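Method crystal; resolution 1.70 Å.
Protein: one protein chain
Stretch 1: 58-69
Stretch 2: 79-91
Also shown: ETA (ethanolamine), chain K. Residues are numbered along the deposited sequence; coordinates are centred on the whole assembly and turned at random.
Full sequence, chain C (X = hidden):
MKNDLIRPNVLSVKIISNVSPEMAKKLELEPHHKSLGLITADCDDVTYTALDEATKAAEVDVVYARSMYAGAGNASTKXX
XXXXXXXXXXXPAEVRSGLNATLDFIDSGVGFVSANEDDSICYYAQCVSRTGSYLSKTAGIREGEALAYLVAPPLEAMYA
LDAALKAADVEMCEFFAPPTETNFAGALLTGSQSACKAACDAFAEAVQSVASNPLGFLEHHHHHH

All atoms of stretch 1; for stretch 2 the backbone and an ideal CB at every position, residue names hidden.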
# COMPACT_ATOMS: atom_id res chain seq x y z
N ALA C 58 26.02 14.55 -13.58
CA ALA C 58 26.23 13.73 -14.77
C ALA C 58 25.07 13.89 -15.75
O ALA C 58 24.02 14.47 -15.40
CB ALA C 58 26.36 12.26 -14.36
N GLU C 59 25.25 13.35 -16.95
CA GLU C 59 24.22 13.45 -17.97
C GLU C 59 23.21 12.33 -17.77
O GLU C 59 23.20 11.34 -18.50
CB GLU C 59 24.83 13.39 -19.39
CG GLU C 59 23.81 13.77 -20.46
CD GLU C 59 24.38 13.85 -21.86
OE1 GLU C 59 23.59 14.04 -22.81
OE2 GLU C 59 25.61 13.73 -21.99
N VAL C 60 22.39 12.48 -16.73
CA VAL C 60 21.38 11.49 -16.37
C VAL C 60 20.06 12.18 -16.02
O VAL C 60 20.04 13.32 -15.53
CB VAL C 60 21.79 10.62 -15.17
CG1 VAL C 60 22.98 9.75 -15.54
CG2 VAL C 60 22.10 11.47 -13.95
N ASP C 61 18.98 11.45 -16.26
CA ASP C 61 17.62 11.86 -15.87
C ASP C 61 17.07 10.84 -14.88
O ASP C 61 17.34 9.65 -15.01
CB ASP C 61 16.68 11.90 -17.08
CG ASP C 61 17.07 12.92 -18.12
OD1 ASP C 61 17.35 14.08 -17.77
OD2 ASP C 61 17.07 12.56 -19.32
N VAL C 62 16.26 11.28 -13.90
CA VAL C 62 15.54 10.31 -13.08
C VAL C 62 14.31 9.89 -13.84
O VAL C 62 13.45 10.73 -14.11
CB VAL C 62 15.16 10.90 -11.72
CG1 VAL C 62 14.38 9.87 -10.87
CG2 VAL C 62 16.43 11.38 -11.02
N VAL C 63 14.22 8.60 -14.19
CA VAL C 63 13.11 8.14 -15.02
C VAL C 63 12.16 7.25 -14.24
O VAL C 63 11.06 6.92 -14.73
CB VAL C 63 13.61 7.39 -16.27
CG1 VAL C 63 14.42 8.35 -17.14
CG2 VAL C 63 14.40 6.13 -15.91
N TYR C 64 12.56 6.87 -13.03
CA TYR C 64 11.73 6.02 -12.18
C TYR C 64 12.11 6.24 -10.73
O TYR C 64 13.29 6.28 -10.38
CB TYR C 64 11.89 4.55 -12.58
CG TYR C 64 10.74 3.66 -12.14
CD1 TYR C 64 10.71 3.13 -10.86
CD2 TYR C 64 9.69 3.37 -13.00
CE1 TYR C 64 9.64 2.30 -10.44
CE2 TYR C 64 8.65 2.56 -12.60
CZ TYR C 64 8.63 2.03 -11.31
OH TYR C 64 7.55 1.24 -10.92
N ALA C 65 11.11 6.41 -9.86
CA ALA C 65 11.37 6.69 -8.46
C ALA C 65 10.14 6.36 -7.63
O ALA C 65 9.16 7.12 -7.67
CB ALA C 65 11.75 8.17 -8.27
N ARG C 66 10.18 5.24 -6.93
CA ARG C 66 9.01 4.79 -6.17
C ARG C 66 9.39 4.22 -4.81
O ARG C 66 10.44 3.58 -4.67
CB ARG C 66 8.22 3.71 -6.93
CG ARG C 66 7.55 4.12 -8.24
CD ARG C 66 6.36 5.04 -8.03
NE ARG C 66 5.39 4.51 -7.04
CZ ARG C 66 4.52 3.53 -7.26
NH1 ARG C 66 4.44 2.93 -8.44
NH2 ARG C 66 3.69 3.13 -6.29
N SER C 67 8.50 4.44 -3.84
CA SER C 67 8.64 3.94 -2.48
C SER C 67 7.89 2.62 -2.27
O SER C 67 6.90 2.35 -2.95
CB SER C 67 8.10 4.99 -1.49
OG SER C 67 8.83 6.21 -1.65
N MET C 68 8.35 1.84 -1.29
CA MET C 68 7.77 0.53 -0.99
C MET C 68 6.68 0.60 0.08
O MET C 68 6.81 1.34 1.08
CB MET C 68 8.84 -0.46 -0.53
CG MET C 68 9.99 -0.63 -1.49
SD MET C 68 9.48 -1.42 -3.03
CE MET C 68 9.92 -0.21 -4.22
N TYR C 69 5.65 -0.22 -0.07
CA TYR C 69 4.54 -0.20 0.91
C TYR C 69 5.01 -0.61 2.30
O TYR C 69 5.64 -1.65 2.49
CB TYR C 69 3.38 -1.11 0.45
CG TYR C 69 2.74 -0.62 -0.81
CD1 TYR C 69 1.89 0.50 -0.79
CD2 TYR C 69 2.95 -1.27 -2.02
CE1 TYR C 69 1.29 0.94 -1.94
CE2 TYR C 69 2.34 -0.82 -3.19
CZ TYR C 69 1.52 0.30 -3.14
OH TYR C 69 0.91 0.76 -4.28
N UNK C 79 17.08 -6.72 -0.30
CA UNK C 79 17.48 -5.56 -1.10
C UNK C 79 16.32 -4.65 -1.48
O UNK C 79 16.53 -3.64 -2.15
CB UNK C 79 18.18 -6.03 -2.37
N UNK C 80 15.09 -4.98 -1.06
CA UNK C 80 13.97 -4.13 -1.42
C UNK C 80 13.98 -2.76 -0.73
O UNK C 80 13.59 -1.76 -1.33
CB UNK C 80 12.66 -4.86 -1.09
N UNK C 81 14.42 -2.73 0.53
CA UNK C 81 14.45 -1.48 1.28
C UNK C 81 13.09 -0.80 1.25
O UNK C 81 12.06 -1.46 1.43
CB UNK C 81 15.52 -0.54 0.72
N UNK C 82 13.08 0.50 1.04
CA UNK C 82 11.84 1.20 0.80
C UNK C 82 11.85 2.14 -0.38
O UNK C 82 10.99 3.01 -0.51
CB UNK C 82 11.46 1.99 2.06
N UNK C 83 12.80 1.97 -1.30
CA UNK C 83 12.82 2.80 -2.49
C UNK C 83 13.58 2.11 -3.63
O UNK C 83 14.56 1.41 -3.39
CB UNK C 83 13.45 4.16 -2.17
N UNK C 84 13.08 2.32 -4.85
CA UNK C 84 13.83 1.99 -6.06
C UNK C 84 13.93 3.26 -6.90
O UNK C 84 12.95 3.99 -7.11
CB UNK C 84 13.17 0.86 -6.84
N UNK C 85 15.16 3.56 -7.33
CA UNK C 85 15.40 4.70 -8.19
C UNK C 85 16.06 4.23 -9.48
O UNK C 85 16.87 3.29 -9.45
CB UNK C 85 16.27 5.74 -7.48
N UNK C 86 15.68 4.83 -10.61
CA UNK C 86 16.32 4.52 -11.89
C UNK C 86 16.76 5.79 -12.58
O UNK C 86 15.96 6.70 -12.84
CB UNK C 86 15.37 3.73 -12.80
N UNK C 87 18.06 5.85 -12.84
CA UNK C 87 18.68 6.89 -13.65
C UNK C 87 18.80 6.40 -15.08
O UNK C 87 19.04 5.22 -15.31
CB UNK C 87 20.05 7.28 -13.09
N UNK C 88 18.63 7.30 -16.04
CA UNK C 88 18.86 6.95 -17.45
C UNK C 88 19.80 7.97 -18.08
O UNK C 88 19.75 9.16 -17.79
CB UNK C 88 17.54 6.89 -18.22
N UNK C 89 20.66 7.47 -18.96
CA UNK C 89 21.60 8.34 -19.64
C UNK C 89 22.02 7.71 -20.95
O UNK C 89 21.62 6.59 -21.26
CB UNK C 89 22.82 8.62 -18.76
N UNK C 90 22.83 8.43 -21.73
CA UNK C 90 23.23 8.02 -23.08
C UNK C 90 24.27 6.93 -23.12
O UNK C 90 24.47 6.33 -24.18
CB UNK C 90 23.76 9.23 -23.85
N UNK C 91 24.95 6.68 -22.01
CA UNK C 91 26.01 5.69 -21.98
C UNK C 91 26.16 5.11 -20.60
O UNK C 91 25.74 5.71 -19.62
CB UNK C 91 27.33 6.30 -22.44
CA ETA K . 10.42 8.00 5.34
N ETA K . 9.88 6.90 4.57
C ETA K . 11.52 7.51 6.28
O ETA K . 12.54 6.83 5.61

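The backbones of 61-67 and 83-89 run antiparallel, 179° between their directions and 4.6 Å apart at closest approach. Where the ideal CB has stretch 1 atoms nearby, they are the main evidence. Position 79 has nothing of stretch 1 within 5.5 Å, and its geometry selects no class; it is Leu79. At 80 the ideal CB lies 5.0 Å from Met68 CG, near enough for a small apolar group but compatible with others; Ala80 is deposited. Position 81 has phi 53° and psi -136°, a combination that favours glycine, and Gly81 is found.

At 82 the CB points sideways, 4.4 Å from Met68 CB, while the backbone O accepts a hydrogen bond from Met68 N at 3.0 Å. The ethanolamine brings an amine and a hydroxyl to this end, so an acidic or other polar chain of sufficient reach would suit, though an apolar one could still cover Met68. Glu82 leads its end away from stretch 1; its OE2 accepts hydrogen bonds from ETA N at 3.0 Å and ETA O at 2.6 Å.

The ideal CB of 83 is 4.0 Å from Arg66 O and shares a face with Ser67, across a non-hydrogen-bonded pair; a beta-branched or small residue would fit. Val83 adopts chi1 62° (p), and its CA makes a CA-H...O contact with Arg66 O at 3.3 Å.

Position 84 faces apolar atoms: its CB is 4.3 Å from Met68 CE and 5.2 Å from Tyr64 CD1. Valine, isoleucine, leucine or methionine could answer. In Ile84, CG2 lies 3.8 Å from Met68 CE and 4.0 Å from Tyr64 CE1, at the edge of the ring, while Ile84 N donates to Arg66 O (2.9 Å) and Arg66 N donates to Ile84 O (3.0 Å), closing a hydrogen-bonded pair.

At 85 the CB would be 4.2 Å from Tyr64 O, opposite Ala65, without a clash. Extended angles (-122/142) admit many residues; the choice, Gly85, is not forced by stretch 1.

Position 86 meets a bulge, where the register shifts by one between Val62 and Tyr64. Its O accepts from Val63 N at 2.9 Å and, weakly, from Tyr64 N at 3.4 Å. With the CB 3.6 Å from Tyr64 CB and 4.1 Å from Val63 CG2, a branched apolar chain suits. Ile86 places CG2 3.7 Å from Val63 CG2.

At 87 the CB lies 4.3 Å from Val60 CB, on the Val62 face, inviting an aliphatic chain. Leu87 CD2 reaches Val62 CG2 at 3.9 Å and Val60 CG2 at 4.0 Å.

The ideal CB of 88 touches Val63 CG1 at 3.6 Å, so alanine already packs there, though a longer chain turned elsewhere is not excluded; Ala88 makes that contact with its CB, and its N donates to Asp61 O at 2.9 Å.

At 89 an ideal CB would clash with Glu59 O at 2.8 Å and sit tight against Val60 CG1 at 3.4 Å, so with this backbone glycine is strongly favoured; Gly89 is deposited. Position 90, phi -76°, allows proline among others; Pro90 CD packs 3.3 Å from Glu59 O. Position 91 has nothing of stretch 1 within 5.5 Å of its ideal CB, leaving polar and apolar chains equally open; Ser91 caps a backbone N just past the stretch.

Stretch 2 (79-91) LAGEVIGILAGPS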
# COMPACT_ATOMS: atom_id res chain seq x y z
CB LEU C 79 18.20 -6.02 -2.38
CG LEU C 79 19.32 -7.04 -2.17
CD1 LEU C 79 19.89 -7.45 -3.51
CD2 LEU C 79 20.43 -6.46 -1.28
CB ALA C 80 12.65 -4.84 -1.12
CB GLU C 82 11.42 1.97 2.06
CG GLU C 82 12.34 3.10 2.45
CD GLU C 82 11.88 3.85 3.71
OE1 GLU C 82 11.30 3.21 4.63
OE2 GLU C 82 12.13 5.09 3.78
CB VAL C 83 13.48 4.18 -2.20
CG1 VAL C 83 14.95 4.03 -1.77
CG2 VAL C 83 13.36 5.13 -3.37
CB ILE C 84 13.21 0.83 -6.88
CG1 ILE C 84 14.13 0.55 -8.09
CG2 ILE C 84 11.74 1.15 -7.24
CD1 ILE C 84 13.93 -0.74 -8.75
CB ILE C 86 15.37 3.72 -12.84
CG1 ILE C 86 14.92 2.44 -12.16
CG2 ILE C 86 16.12 3.37 -14.17
CD1 ILE C 86 13.97 1.56 -12.98
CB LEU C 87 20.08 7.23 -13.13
CG LEU C 87 20.16 7.86 -11.74
CD1 LEU C 87 21.64 7.92 -11.34
CD2 LEU C 87 19.57 9.25 -11.76
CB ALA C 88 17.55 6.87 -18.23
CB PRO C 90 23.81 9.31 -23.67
CG PRO C 90 24.29 10.07 -22.50
CD PRO C 90 23.27 9.80 -21.43
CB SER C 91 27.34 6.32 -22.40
OG SER C 91 27.75 7.24 -21.39
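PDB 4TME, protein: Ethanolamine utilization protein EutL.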